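PDB 4GGT: bradavidin 2 from Bradyrhizobium japonicum, which probably binds biotin, as a secreted member of the avidin family built on a single antiparallel beta barrel. Local coordinates for residues Q43-Q48 against V67-C72; R20-L25 against F38-Q43; S90-Y95 against R104-D109; G84-T89 against I110-W115. All blocks are in the same frame, centred on the assembly; numbering follows the deposited sequence.

Interaction 1 (Q43-Q48 against V67-C72); sequences QGFACQ and VTFAQC
The two backbones come nearest at Cys47 and Cys72, whose CA atoms lie 6.2 Å apart, where a type I beta turn from Phe45 to Gln48 meets the short 3-10 segment 70-72 that follows strand 62-69. A disulfide spans the gap, tying the loop between strands 33-39 and 51-59 to the 3-10 segment just beyond that strand in the avidin beta barrel. Cys47 SG and Cys72 SG are 2.1 Å apart, and the C-S-S-C torsion of 111° is wider than the usual 90°. Each SG stands anti to its own carbonyl carbon, beside the backbone N, and there the two sulfurs meet. Gln71 lends its CB, which lies 3.8 Å from Cys47 SG.

Beside this covalent link two aromatic rings form a T-shaped pair. Phe45 presents its edge, through CZ and CE2, to one face of Phe69; the planes stand at 82° and the centroids 5.3 Å apart. Phe45 has CG anti to the backbone N (chi1 179°), and its ring beyond lies with CZ near Phe69 and CE1 near Cys72 SG. The opposite face of Phe69 is covered by Val67 CG1, and its ring also meets Tyr52. Phenylalanine suits both places, being flat, apolar and able to offer an edge or a face. The loop carries Ala46, a biotin-binding residue, so the disulfide probably steadies this part of the biotin pocket, to which Asn40 and Ser74 also belong. Ala46 CB itself rests 3.9 Å from Cys72 SG, the sulfur that also lies obliquely beside the Phe45 ring.

Interaction 2 (R20-L25 against F38-Q43); sequences RGSELL and FTNHAQ
A single water molecule is gripped three times between Ser22, Arg20 and the backbone of His41: it accepts from His41 N at 2.8 Å, donates a hydrogen bond to Arg20 O, and lies 2.6 Å from Ser22 OG. It fills the place where the backbone pairing of the hairpin formed by strands 23-28 and 33-39 gives out. Within the hairpin, Glu23 and Thr39 are an antiparallel hydrogen-bonded pair, with Glu23 N to Thr39 O at 2.9 Å and nearly straight (171°), and Thr39 N returning the bond to Glu23 O. That carbonyl oxygen also lies over one face of the Phe38 ring. Phe38 has CG anti to the backbone N (chi1 -178°); the ring tip, CZ, touches Ser22 CB at 3.5 Å, and the ring edge meets Leu24 CD1. Serine suits its place because its small CB packs on the ring while OG reaches the water. Gly21 adopts a positive phi at which a CB would jam against the preceding carbonyl; its own O takes a weak, bent bond from His41 ND1 at 3.4 Å. Asn18 OD1 accepts from Ser22 N, and Asn40 binds biotin. Beyond the Glu23-Thr39 pair the chains are joined through a water and one weak side-chain bond, which may make this end easier to adjust than the directly paired strands.

Interaction 3 (S90-Y95 against R104-D109); sequences SWTLFY and RLKGGD
Ser90 stands opposite Gly108, a non-hydrogen-bonded pair of the antiparallel hairpin made by strands 86-95 and 103-113, and its CA touches Gly107 O at 3.4 Å. Trp91 pairs with Gly107 through two backbone bonds, Trp91 N to Gly107 O being 2.8 Å long with its donor well above the carbonyl plane. With chi1 at 52°, CG sits between the backbone N and carbonyl carbon, and the indole folds across the neighbouring strand: Gly107 CA lies over the six-membered ring, 3.7 Å from its centroid in a CH-pi contact, while CH2 meets Leu105 CD2. A CB on residue Gly107 would collide with CZ2, so glycine is needed there. An alanine in place of Trp91 would probably leave Gly107 CA and Leu105 CD2 without their aromatic cover. Asp109, a biotin-binding residue, lies beside the indole, its carboxylate held by Arg20 and Trp78. Thr92 lies alongside Lys106, its OG1 3.8 Å from CG of the lysine. Leu93 N bonds to Leu105 O almost straight (173°), and Leu93 O accepts from Leu105 N in return. Phe94 lays its ring over Arg104, whose CB sits above the centre at 3.7 Å from the centroid. Tyr95 brings CE1 within 4.2 Å of Arg104 N.

Interaction 4 (G84-T89 against I110-W115); sequences GSQMPT and IFTRVW
Ile110 faces Pro88 as a non-hydrogen-bonded pair, and its CG1 lies 4.4 Å from Pro88 CB, while CG2 approaches the amide end of Gln86. Proline suits its place because, in a non-hydrogen-bonded pair, its backbone N, which carries no hydrogen, is not called on to bond to strand 103-113. Phe111 then pairs with Met87: Met87 N gives a bond of 2.7 Å to Phe111 O, approached nearly along the C=O axis, and Phe111 N answers to Met87 O at 3.1 Å from well above the carbonyl plane. On the same face their CB atoms are 4.0 Å apart, and Met87 SD lies obliquely to the phenyl ring in a Met-aromatic contact. The Phe111 ring turns its edge to Met87 O and Thr89 OG1, the latter hydroxyl being bonded to Asp109 O, and it also meets Trp78 edge to face. These pairs belong to the hairpin of strands 86-95 and 103-113 in the avidin barrel, and Phe111 and Met87 suit its buried interior.

Thr112 lies side by side with Gln86, on the face away from Phe111, and its OG1 accepts a weak, bent bond (122°) from Gln86 NE2 at 2.8 Å. A valine in its place would probably leave the Gln86 amide without this acceptor and freer to turn. Arg113 N closes the pairing with a nearly straight bond of 2.8 Å to Ser85 O, and Arg113 CB rests 3.6 Å from Ser85 OG.

Overall arrangement
From the N terminus, interaction 2 comes first, closing the hairpin of strands 23-28 and 33-39. Interaction 1 follows in series, sharing Gln43, and joins the next loop to the end of strand 62-69. Interactions 3 and 4 both lie on the last hairpin: the loop closed by 90-95 and 104-109 is nested inside the larger one closed by 84-89 and 110-115, with Asp109 O and Thr89 N at their junction. The barrel brings the ends together, since the Arg20 to Asp109 salt bridge connects interaction 2 with interaction 3, and Phe38 meets Phe111 of interaction 4. Interactions 1 and 4 lie on opposite sides of the chain centre, their centres about 22 Å apart.

Interaction 1 (Q43-Q48 against V67-C72)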
loop_
_atom_site.group_PDB
_atom_site.type_symbol
_atom_site.label_atom_id
_atom_site.label_comp_id
_atom_site.label_asym_id
_atom_site.label_seq_id
_atom_site.Cartn_x
_atom_site.Cartn_y
_atom_site.Cartn_z
ATOM N N GLN A 43 15.430 -3.785 -1.069
ATOM C CA GLN A 43 16.438 -4.801 -0.801
ATOM C C GLN A 43 16.749 -4.770 0.678
ATOM O O GLN A 43 16.863 -3.704 1.272
ATOM C CB GLN A 43 17.732 -4.539 -1.602
ATOM C CG GLN A 43 18.608 -5.770 -1.739
ATOM C CD GLN A 43 18.229 -6.659 -2.920
ATOM O OE1 GLN A 43 17.167 -6.489 -3.537
ATOM N NE2 GLN A 43 19.101 -7.618 -3.239
ATOM N N GLY A 44 16.880 -5.938 1.291
ATOM C CA GLY A 44 17.173 -5.955 2.724
ATOM C C GLY A 44 15.952 -6.229 3.590
ATOM O O GLY A 44 16.078 -6.790 4.683
ATOM N N PHE A 45 14.777 -5.828 3.105
ATOM C CA PHE A 45 13.499 -6.146 3.786
ATOM C C PHE A 45 13.110 -7.589 3.520
ATOM O O PHE A 45 12.951 -7.978 2.373
ATOM C CB PHE A 45 12.423 -5.191 3.273
ATOM C CG PHE A 45 11.046 -5.427 3.872
ATOM C CD1 PHE A 45 10.882 -5.571 5.243
ATOM C CD2 PHE A 45 9.939 -5.493 3.050
ATOM C CE1 PHE A 45 9.601 -5.784 5.786
ATOM C CE2 PHE A 45 8.646 -5.691 3.580
ATOM C CZ PHE A 45 8.494 -5.828 4.934
ATOM N N ALA A 46 12.950 -8.405 4.568
ATOM C CA ALA A 46 12.789 -9.847 4.386
ATOM C C ALA A 46 11.544 -10.284 3.605
ATOM O O ALA A 46 11.442 -11.437 3.169
ATOM C CB ALA A 46 12.919 -10.591 5.750
ATOM N N CYS A 47 10.609 -9.349 3.395
ATOM C CA CYS A 47 9.362 -9.652 2.696
ATOM C C CYS A 47 9.288 -8.925 1.367
ATOM O O CYS A 47 8.252 -8.952 0.704
ATOM C CB CYS A 47 8.127 -9.268 3.529
ATOM S SG CYS A 47 7.864 -10.389 4.902
ATOM N N GLN A 48 10.391 -8.313 0.958
ATOM C CA GLN A 48 10.413 -7.704 -0.360
ATOM C C GLN A 48 10.223 -8.768 -1.424
ATOM O O GLN A 48 10.643 -9.919 -1.264
ATOM C CB GLN A 48 11.713 -6.930 -0.567
ATOM C CG GLN A 48 12.966 -7.793 -0.763
ATOM C CD GLN A 48 13.306 -8.075 -2.223
ATOM O OE1 GLN A 48 13.784 -9.172 -2.570
ATOM N NE2 GLN A 48 13.076 -7.094 -3.084
ATOM N N VAL A 67 -1.711 -3.308 4.057
ATOM C CA VAL A 67 -1.025 -4.493 3.614
ATOM C C VAL A 67 -0.308 -5.129 4.819
ATOM O O VAL A 67 0.374 -4.438 5.562
ATOM C CB VAL A 67 0.019 -4.168 2.536
ATOM C CG1 VAL A 67 0.815 -5.420 2.153
ATOM C CG2 VAL A 67 -0.699 -3.557 1.292
ATOM N N THR A 68 -0.469 -6.436 4.994
ATOM C CA THR A 68 0.226 -7.148 6.091
ATOM C C THR A 68 1.330 -8.019 5.492
ATOM O O THR A 68 1.081 -8.885 4.633
ATOM C CB THR A 68 -0.794 -7.950 6.934
ATOM O OG1 THR A 68 -1.652 -7.010 7.563
ATOM C CG2 THR A 68 -0.062 -8.774 8.022
ATOM N N PHE A 69 2.573 -7.710 5.859
ATOM C CA PHE A 69 3.724 -8.450 5.336
ATOM C C PHE A 69 3.923 -9.604 6.321
ATOM O O PHE A 69 4.595 -9.457 7.355
ATOM C CB PHE A 69 4.973 -7.566 5.244
ATOM C CG PHE A 69 4.764 -6.326 4.404
ATOM C CD1 PHE A 69 4.373 -5.137 5.006
ATOM C CD2 PHE A 69 4.890 -6.394 3.020
ATOM C CE1 PHE A 69 4.149 -3.981 4.218
ATOM C CE2 PHE A 69 4.667 -5.264 2.210
ATOM C CZ PHE A 69 4.307 -4.072 2.807
ATOM N N ALA A 70 3.267 -10.716 6.028
ATOM C CA ALA A 70 2.975 -11.713 7.070
ATOM C C ALA A 70 4.228 -12.306 7.680
ATOM O O ALA A 70 4.301 -12.460 8.922
ATOM C CB ALA A 70 2.069 -12.800 6.528
ATOM N N GLN A 71 5.212 -12.604 6.839
ATOM C CA GLN A 71 6.421 -13.298 7.317
ATOM C C GLN A 71 7.341 -12.377 8.130
ATOM O O GLN A 71 8.257 -12.844 8.809
ATOM C CB GLN A 71 7.165 -13.959 6.140
ATOM C CG GLN A 71 6.450 -15.191 5.541
ATOM C CD GLN A 71 5.102 -14.877 4.901
ATOM O OE1 GLN A 71 4.092 -15.539 5.192
ATOM N NE2 GLN A 71 5.068 -13.857 4.048
ATOM N N CYS A 72 7.062 -11.074 8.085
ATOM C CA CYS A 72 7.848 -10.030 8.733
ATOM C C CYS A 72 7.167 -9.383 9.948
ATOM O O CYS A 72 7.692 -8.421 10.506
ATOM C CB CYS A 72 8.196 -8.951 7.694
ATOM S SG CYS A 72 9.216 -9.663 6.341
#

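Interaction 2 (R20-L25 against F38-Q43)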
loop_
_atom_site.group_PDB
_atom_site.type_symbol
_atom_site.label_atom_id
_atom_site.label_comp_id
_atom_site.label_asym_id
_atom_site.label_seq_id
_atom_site.Cartn_x
_atom_site.Cartn_y
_atom_site.Cartn_z
ATOM N N ARG A 20 9.674 4.695 -4.247
ATOM C CA ARG A 20 10.608 3.641 -3.805
ATOM C C ARG A 20 10.524 2.369 -4.683
ATOM O O ARG A 20 11.269 1.409 -4.453
ATOM C CB ARG A 20 10.326 3.239 -2.338
ATOM C CG ARG A 20 10.070 4.389 -1.358
ATOM C CD ARG A 20 9.539 3.870 -0.018
ATOM N NE ARG A 20 8.513 4.740 0.564
ATOM C CZ ARG A 20 8.721 5.677 1.496
ATOM N NH1 ARG A 20 9.939 5.905 1.997
ATOM N NH2 ARG A 20 7.697 6.395 1.931
ATOM N N GLY A 21 9.586 2.341 -5.639
ATOM C CA GLY A 21 9.406 1.199 -6.534
ATOM C C GLY A 21 8.486 0.079 -6.066
ATOM O O GLY A 21 8.458 -1.008 -6.663
ATOM N N SER A 22 7.763 0.322 -4.983
ATOM C CA SER A 22 6.730 -0.612 -4.535
ATOM C C SER A 22 5.573 -0.585 -5.520
ATOM O O SER A 22 5.335 0.441 -6.148
ATOM C CB SER A 22 6.273 -0.252 -3.123
ATOM O OG SER A 22 7.323 -0.575 -2.207
ATOM N N GLU A 23 4.927 -1.736 -5.692
ATOM C CA GLU A 23 3.880 -1.916 -6.694
ATOM C C GLU A 23 2.537 -2.132 -6.029
ATOM O O GLU A 23 2.417 -2.933 -5.100
ATOM C CB GLU A 23 4.132 -3.206 -7.489
ATOM C CG GLU A 23 5.336 -3.231 -8.451
ATOM C CD GLU A 23 5.419 -4.609 -9.077
ATOM O OE1 GLU A 23 5.818 -5.559 -8.376
ATOM O OE2 GLU A 23 5.030 -4.759 -10.256
ATOM N N LEU A 24 1.505 -1.528 -6.610
ATOM C CA LEU A 24 0.143 -1.686 -6.154
ATOM C C LEU A 24 -0.714 -2.040 -7.356
ATOM O O LEU A 24 -0.911 -1.211 -8.233
ATOM C CB LEU A 24 -0.363 -0.383 -5.517
ATOM C CG LEU A 24 -1.835 -0.350 -5.062
ATOM C CD1 LEU A 24 -2.167 -1.459 -4.038
ATOM C CD2 LEU A 24 -2.220 1.033 -4.533
ATOM N N LEU A 25 -1.188 -3.291 -7.390
ATOM C CA LEU A 25 -2.079 -3.741 -8.475
ATOM C C LEU A 25 -3.515 -3.763 -7.962
ATOM O O LEU A 25 -3.819 -4.407 -6.953
ATOM C CB LEU A 25 -1.662 -5.156 -8.920
ATOM C CG LEU A 25 -1.814 -5.699 -10.329
ATOM C CD1 LEU A 25 -2.034 -7.233 -10.216
ATOM C CD2 LEU A 25 -2.839 -4.982 -11.228
ATOM N N PHE A 38 -0.000 -5.957 -3.346
ATOM C CA PHE A 38 1.024 -4.970 -3.133
ATOM C C PHE A 38 2.328 -5.729 -3.022
ATOM O O PHE A 38 2.386 -6.764 -2.330
ATOM C CB PHE A 38 0.776 -4.260 -1.811
ATOM C CG PHE A 38 1.755 -3.168 -1.511
ATOM C CD1 PHE A 38 1.486 -1.839 -1.892
ATOM C CD2 PHE A 38 2.957 -3.461 -0.880
ATOM C CE1 PHE A 38 2.413 -0.831 -1.597
ATOM C CE2 PHE A 38 3.879 -2.476 -0.587
ATOM C CZ PHE A 38 3.616 -1.147 -0.949
ATOM N N THR A 39 3.352 -5.237 -3.675
ATOM C CA THR A 39 4.673 -5.816 -3.423
ATOM C C THR A 39 5.763 -4.784 -3.215
ATOM O O THR A 39 5.864 -3.820 -3.938
ATOM C CB THR A 39 4.999 -7.117 -4.278
ATOM O OG1 THR A 39 6.417 -7.277 -4.594
ATOM C CG2 THR A 39 4.054 -7.367 -5.422
ATOM N N ASN A 40 6.480 -4.948 -2.110
ATOM C CA ASN A 40 7.554 -4.066 -1.710
ATOM C C ASN A 40 8.795 -4.549 -2.441
ATOM O O ASN A 40 8.916 -5.743 -2.717
ATOM C CB ASN A 40 7.740 -4.182 -0.179
ATOM C CG ASN A 40 8.939 -3.420 0.337
ATOM O OD1 ASN A 40 8.816 -2.305 0.858
ATOM N ND2 ASN A 40 10.116 -4.015 0.192
ATOM N N HIS A 41 9.685 -3.625 -2.789
ATOM C CA HIS A 41 10.903 -4.002 -3.493
ATOM C C HIS A 41 12.152 -3.430 -2.849
ATOM O O HIS A 41 13.147 -3.142 -3.539
ATOM C CB HIS A 41 10.807 -3.647 -4.977
ATOM C CG HIS A 41 9.977 -4.606 -5.763
ATOM N ND1 HIS A 41 8.699 -4.316 -6.191
ATOM C CD2 HIS A 41 10.233 -5.870 -6.168
ATOM C CE1 HIS A 41 8.212 -5.356 -6.846
ATOM N NE2 HIS A 41 9.125 -6.315 -6.842
ATOM N N ALA A 42 12.116 -3.289 -1.523
ATOM C CA ALA A 42 13.250 -2.743 -0.779
ATOM C C ALA A 42 14.247 -3.855 -0.465
ATOM O O ALA A 42 13.941 -4.790 0.299
ATOM C CB ALA A 42 12.783 -2.064 0.494
ATOM N N GLN A 43 15.430 -3.785 -1.069
ATOM C CA GLN A 43 16.438 -4.801 -0.801
ATOM C C GLN A 43 16.749 -4.770 0.678
ATOM O O GLN A 43 16.863 -3.704 1.272
ATOM C CB GLN A 43 17.732 -4.539 -1.602
ATOM C CG GLN A 43 18.608 -5.770 -1.739
ATOM C CD GLN A 43 18.229 -6.659 -2.920
ATOM O OE1 GLN A 43 17.167 -6.489 -3.537
ATOM N NE2 GLN A 43 19.101 -7.618 -3.239
HETATM O O HOH W 1 9.889 -0.806 -2.556
#

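Interaction 3 (S90-Y95 against R104-D109)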
loop_
_atom_site.group_PDB
_atom_site.type_symbol
_atom_site.label_atom_id
_atom_site.label_comp_id
_atom_site.label_asym_id
_atom_site.label_seq_id
_atom_site.Cartn_x
_atom_site.Cartn_y
_atom_site.Cartn_z
ATOM N N SER A 90 -0.425 9.289 3.112
ATOM C CA SER A 90 0.462 9.204 4.280
ATOM C C SER A 90 0.394 7.756 4.770
ATOM O O SER A 90 -0.599 7.086 4.547
ATOM C CB SER A 90 0.037 10.137 5.406
ATOM O OG SER A 90 -1.312 9.899 5.831
ATOM N N TRP A 91 1.452 7.261 5.400
ATOM C CA TRP A 91 1.345 5.897 5.920
ATOM C C TRP A 91 1.867 5.751 7.330
ATOM O O TRP A 91 2.621 6.595 7.796
ATOM C CB TRP A 91 2.013 4.895 4.984
ATOM C CG TRP A 91 3.411 5.272 4.640
ATOM C CD1 TRP A 91 3.826 5.880 3.497
ATOM C CD2 TRP A 91 4.588 5.080 5.458
ATOM N NE1 TRP A 91 5.190 6.047 3.533
ATOM C CE2 TRP A 91 5.678 5.586 4.726
ATOM C CE3 TRP A 91 4.823 4.503 6.722
ATOM C CZ2 TRP A 91 7.001 5.544 5.211
ATOM C CZ3 TRP A 91 6.126 4.484 7.224
ATOM C CH2 TRP A 91 7.207 4.992 6.465
ATOM N N THR A 92 1.451 4.674 7.991
ATOM C CA THR A 92 1.901 4.350 9.341
ATOM C C THR A 92 2.228 2.856 9.252
ATOM O O THR A 92 1.404 2.083 8.767
ATOM C CB THR A 92 0.785 4.601 10.363
ATOM O OG1 THR A 92 0.447 5.999 10.378
ATOM C CG2 THR A 92 1.199 4.155 11.794
ATOM N N LEU A 93 3.457 2.503 9.645
ATOM C CA LEU A 93 3.979 1.128 9.641
ATOM C C LEU A 93 4.055 0.696 11.103
ATOM O O LEU A 93 4.548 1.440 11.956
ATOM C CB LEU A 93 5.391 1.107 9.044
ATOM C CG LEU A 93 6.254 -0.119 9.369
ATOM C CD1 LEU A 93 5.708 -1.327 8.603
ATOM C CD2 LEU A 93 7.749 0.131 9.067
ATOM N N PHE A 94 3.551 -0.495 11.393
ATOM C CA PHE A 94 3.759 -1.113 12.706
ATOM C C PHE A 94 4.543 -2.387 12.527
ATOM O O PHE A 94 4.241 -3.180 11.657
ATOM C CB PHE A 94 2.428 -1.386 13.392
ATOM C CG PHE A 94 2.032 -0.303 14.365
ATOM C CD1 PHE A 94 1.329 0.817 13.933
ATOM C CD2 PHE A 94 2.451 -0.361 15.688
ATOM C CE1 PHE A 94 0.990 1.837 14.822
ATOM C CE2 PHE A 94 2.117 0.651 16.595
ATOM C CZ PHE A 94 1.367 1.746 16.154
ATOM N N TYR A 95 5.602 -2.552 13.313
ATOM C CA TYR A 95 6.464 -3.717 13.168
ATOM C C TYR A 95 7.074 -4.041 14.510
ATOM O O TYR A 95 6.803 -3.358 15.490
ATOM C CB TYR A 95 7.553 -3.485 12.104
ATOM C CG TYR A 95 8.573 -2.401 12.423
ATOM C CD1 TYR A 95 8.188 -1.077 12.595
ATOM C CD2 TYR A 95 9.940 -2.708 12.500
ATOM C CE1 TYR A 95 9.120 -0.083 12.861
ATOM C CE2 TYR A 95 10.882 -1.720 12.765
ATOM C CZ TYR A 95 10.458 -0.412 12.947
ATOM O OH TYR A 95 11.368 0.587 13.214
ATOM N N ARG A 104 6.754 1.829 15.697
ATOM C CA ARG A 104 5.980 2.428 14.611
ATOM C C ARG A 104 6.804 3.448 13.845
ATOM O O ARG A 104 7.735 4.057 14.391
ATOM C CB ARG A 104 4.652 3.004 15.104
ATOM C CG ARG A 104 4.518 4.520 15.187
ATOM C CD ARG A 104 3.259 4.866 15.954
ATOM N NE ARG A 104 2.904 6.281 15.905
ATOM C CZ ARG A 104 3.396 7.223 16.707
ATOM N NH1 ARG A 104 4.303 6.931 17.634
ATOM N NH2 ARG A 104 2.981 8.472 16.572
ATOM N N LEU A 105 6.476 3.594 12.564
ATOM C CA LEU A 105 7.117 4.582 11.710
ATOM C C LEU A 105 6.021 5.241 10.903
ATOM O O LEU A 105 4.990 4.630 10.639
ATOM C CB LEU A 105 8.127 3.913 10.788
ATOM C CG LEU A 105 9.236 4.735 10.117
ATOM C CD1 LEU A 105 10.297 5.144 11.142
ATOM C CD2 LEU A 105 9.873 3.921 9.011
ATOM N N LYS A 106 6.247 6.505 10.547
ATOM C CA LYS A 106 5.270 7.283 9.796
ATOM C C LYS A 106 5.937 7.945 8.596
ATOM O O LYS A 106 7.142 8.187 8.594
ATOM C CB LYS A 106 4.596 8.319 10.693
ATOM C CG LYS A 106 3.591 7.719 11.691
ATOM C CD LYS A 106 2.759 8.785 12.392
ATOM C CE LYS A 106 1.751 8.135 13.336
ATOM N NZ LYS A 106 1.060 9.103 14.237
ATOM N N GLY A 107 5.164 8.196 7.543
ATOM C CA GLY A 107 5.802 8.680 6.327
ATOM C C GLY A 107 4.786 9.042 5.282
ATOM O O GLY A 107 3.599 9.084 5.572
ATOM N N GLY A 108 5.268 9.389 4.092
ATOM C CA GLY A 108 4.371 9.722 2.975
ATOM C C GLY A 108 4.804 9.007 1.705
ATOM O O GLY A 108 5.965 8.631 1.574
ATOM N N ASP A 109 3.868 8.792 0.784
ATOM C CA ASP A 109 4.183 8.179 -0.515
ATOM C C ASP A 109 3.301 8.840 -1.535
ATOM O O ASP A 109 2.152 9.174 -1.244
ATOM C CB ASP A 109 3.803 6.697 -0.539
ATOM C CG ASP A 109 4.910 5.768 -0.078
ATOM O OD1 ASP A 109 6.103 6.088 -0.291
ATOM O OD2 ASP A 109 4.566 4.659 0.418
#

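Interaction 4 (G84-T89 against I110-W115)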
loop_
_atom_site.group_PDB
_atom_site.type_symbol
_atom_site.label_atom_id
_atom_site.label_comp_id
_atom_site.label_asym_id
_atom_site.label_seq_id
_atom_site.Cartn_x
_atom_site.Cartn_y
_atom_site.Cartn_z
ATOM N N GLY A 84 -6.470 12.265 -10.420
ATOM C CA GLY A 84 -6.063 11.824 -11.749
ATOM C C GLY A 84 -5.115 10.647 -11.692
ATOM O O GLY A 84 -5.472 9.599 -11.168
ATOM N N SER A 85 -3.888 10.837 -12.181
ATOM C CA SER A 85 -2.908 9.755 -12.331
ATOM C C SER A 85 -1.973 9.656 -11.093
ATOM O O SER A 85 -0.985 8.931 -11.084
ATOM C CB SER A 85 -2.114 9.949 -13.630
ATOM O OG SER A 85 -1.348 8.794 -13.925
ATOM N N GLN A 86 -2.295 10.417 -10.053
ATOM C CA GLN A 86 -1.450 10.441 -8.854
ATOM C C GLN A 86 -2.258 10.181 -7.592
ATOM O O GLN A 86 -3.432 10.580 -7.484
ATOM C CB GLN A 86 -0.699 11.772 -8.758
ATOM C CG GLN A 86 0.354 11.899 -9.897
ATOM C CD GLN A 86 1.743 12.405 -9.477
ATOM O OE1 GLN A 86 1.875 13.463 -8.851
ATOM N NE2 GLN A 86 2.799 11.664 -9.878
ATOM N N MET A 87 -1.616 9.531 -6.625
ATOM C CA MET A 87 -2.304 9.090 -5.441
ATOM C C MET A 87 -1.434 9.457 -4.242
ATOM O O MET A 87 -0.651 8.630 -3.739
ATOM C CB MET A 87 -2.564 7.570 -5.487
ATOM C CG MET A 87 -3.260 7.045 -4.246
ATOM S SD MET A 87 -3.237 5.252 -4.135
ATOM C CE MET A 87 -4.176 4.718 -5.526
ATOM N N PRO A 88 -1.565 10.700 -3.766
ATOM C CA PRO A 88 -0.776 11.047 -2.600
ATOM C C PRO A 88 -1.319 10.375 -1.350
ATOM O O PRO A 88 -2.516 10.269 -1.181
ATOM C CB PRO A 88 -0.922 12.579 -2.514
ATOM C CG PRO A 88 -2.296 12.860 -3.150
ATOM C CD PRO A 88 -2.436 11.802 -4.233
ATOM N N THR A 89 -0.434 9.949 -0.457
ATOM C CA THR A 89 -0.868 9.214 0.734
ATOM C C THR A 89 0.075 9.502 1.893
ATOM O O THR A 89 1.228 9.936 1.689
ATOM C CB THR A 89 -0.803 7.667 0.537
ATOM O OG1 THR A 89 0.563 7.281 0.295
ATOM C CG2 THR A 89 -1.722 7.170 -0.574
ATOM N N ILE A 110 3.806 8.972 -2.755
ATOM C CA ILE A 110 2.885 9.266 -3.879
ATOM C C ILE A 110 2.969 8.091 -4.848
ATOM O O ILE A 110 4.053 7.773 -5.371
ATOM C CB ILE A 110 3.219 10.613 -4.602
ATOM C CG1 ILE A 110 3.300 11.762 -3.593
ATOM C CG2 ILE A 110 2.205 10.874 -5.737
ATOM C CD1 ILE A 110 3.745 13.128 -4.219
ATOM N N PHE A 111 1.838 7.441 -5.079
ATOM C CA PHE A 111 1.756 6.392 -6.080
ATOM C C PHE A 111 1.334 7.071 -7.371
ATOM O O PHE A 111 0.457 7.925 -7.366
ATOM C CB PHE A 111 0.713 5.364 -5.684
ATOM C CG PHE A 111 1.123 4.542 -4.505
ATOM C CD1 PHE A 111 0.954 5.030 -3.210
ATOM C CD2 PHE A 111 1.726 3.295 -4.694
ATOM C CE1 PHE A 111 1.371 4.277 -2.086
ATOM C CE2 PHE A 111 2.143 2.503 -3.593
ATOM C CZ PHE A 111 1.946 2.996 -2.279
ATOM N N THR A 112 1.963 6.666 -8.458
ATOM C CA THR A 112 1.642 7.203 -9.774
ATOM C C THR A 112 1.120 6.064 -10.609
ATOM O O THR A 112 1.682 4.960 -10.575
ATOM C CB THR A 112 2.916 7.776 -10.406
ATOM O OG1 THR A 112 3.304 8.922 -9.644
ATOM C CG2 THR A 112 2.648 8.237 -11.836
ATOM N N ARG A 113 0.018 6.310 -11.322
ATOM C CA ARG A 113 -0.544 5.281 -12.176
ATOM C C ARG A 113 0.363 4.970 -13.375
ATOM O O ARG A 113 0.845 5.871 -14.084
ATOM C CB ARG A 113 -2.021 5.561 -12.549
ATOM C CG ARG A 113 -2.492 4.722 -13.748
ATOM C CD ARG A 113 -3.781 3.956 -13.570
ATOM N NE ARG A 113 -4.928 4.701 -14.002
ATOM C CZ ARG A 113 -5.962 4.239 -14.722
ATOM N NH1 ARG A 113 -6.055 2.989 -15.188
ATOM N NH2 ARG A 113 -6.925 5.086 -15.001
ATOM N N VAL A 114 0.627 3.674 -13.556
ATOM C CA VAL A 114 1.444 3.166 -14.652
ATOM C C VAL A 114 0.577 2.662 -15.800
ATOM O O VAL A 114 0.825 2.998 -16.972
ATOM C CB VAL A 114 2.408 2.053 -14.170
ATOM C CG1 VAL A 114 3.245 1.538 -15.330
ATOM C CG2 VAL A 114 3.311 2.612 -13.072
ATOM N N TRP A 115 -0.435 1.867 -15.468
ATOM C CA TRP A 115 -1.483 1.520 -16.422
ATOM C C TRP A 115 -2.855 1.401 -15.762
ATOM O O TRP A 115 -3.875 1.252 -16.436
ATOM C CB TRP A 115 -1.136 0.284 -17.266
ATOM C CG TRP A 115 -0.794 -0.990 -16.546
ATOM C CD1 TRP A 115 0.448 -1.505 -16.356
ATOM C CD2 TRP A 115 -1.710 -1.920 -15.960
ATOM N NE1 TRP A 115 0.369 -2.706 -15.681
ATOM C CE2 TRP A 115 -0.945 -2.983 -15.427
ATOM C CE3 TRP A 115 -3.099 -1.961 -15.836
ATOM C CZ2 TRP A 115 -1.527 -4.068 -14.766
ATOM C CZ3 TRP A 115 -3.682 -3.045 -15.178
ATOM C CH2 TRP A 115 -2.896 -4.086 -14.660
ATOM O OXT TRP A 115 -3.006 1.461 -14.524
#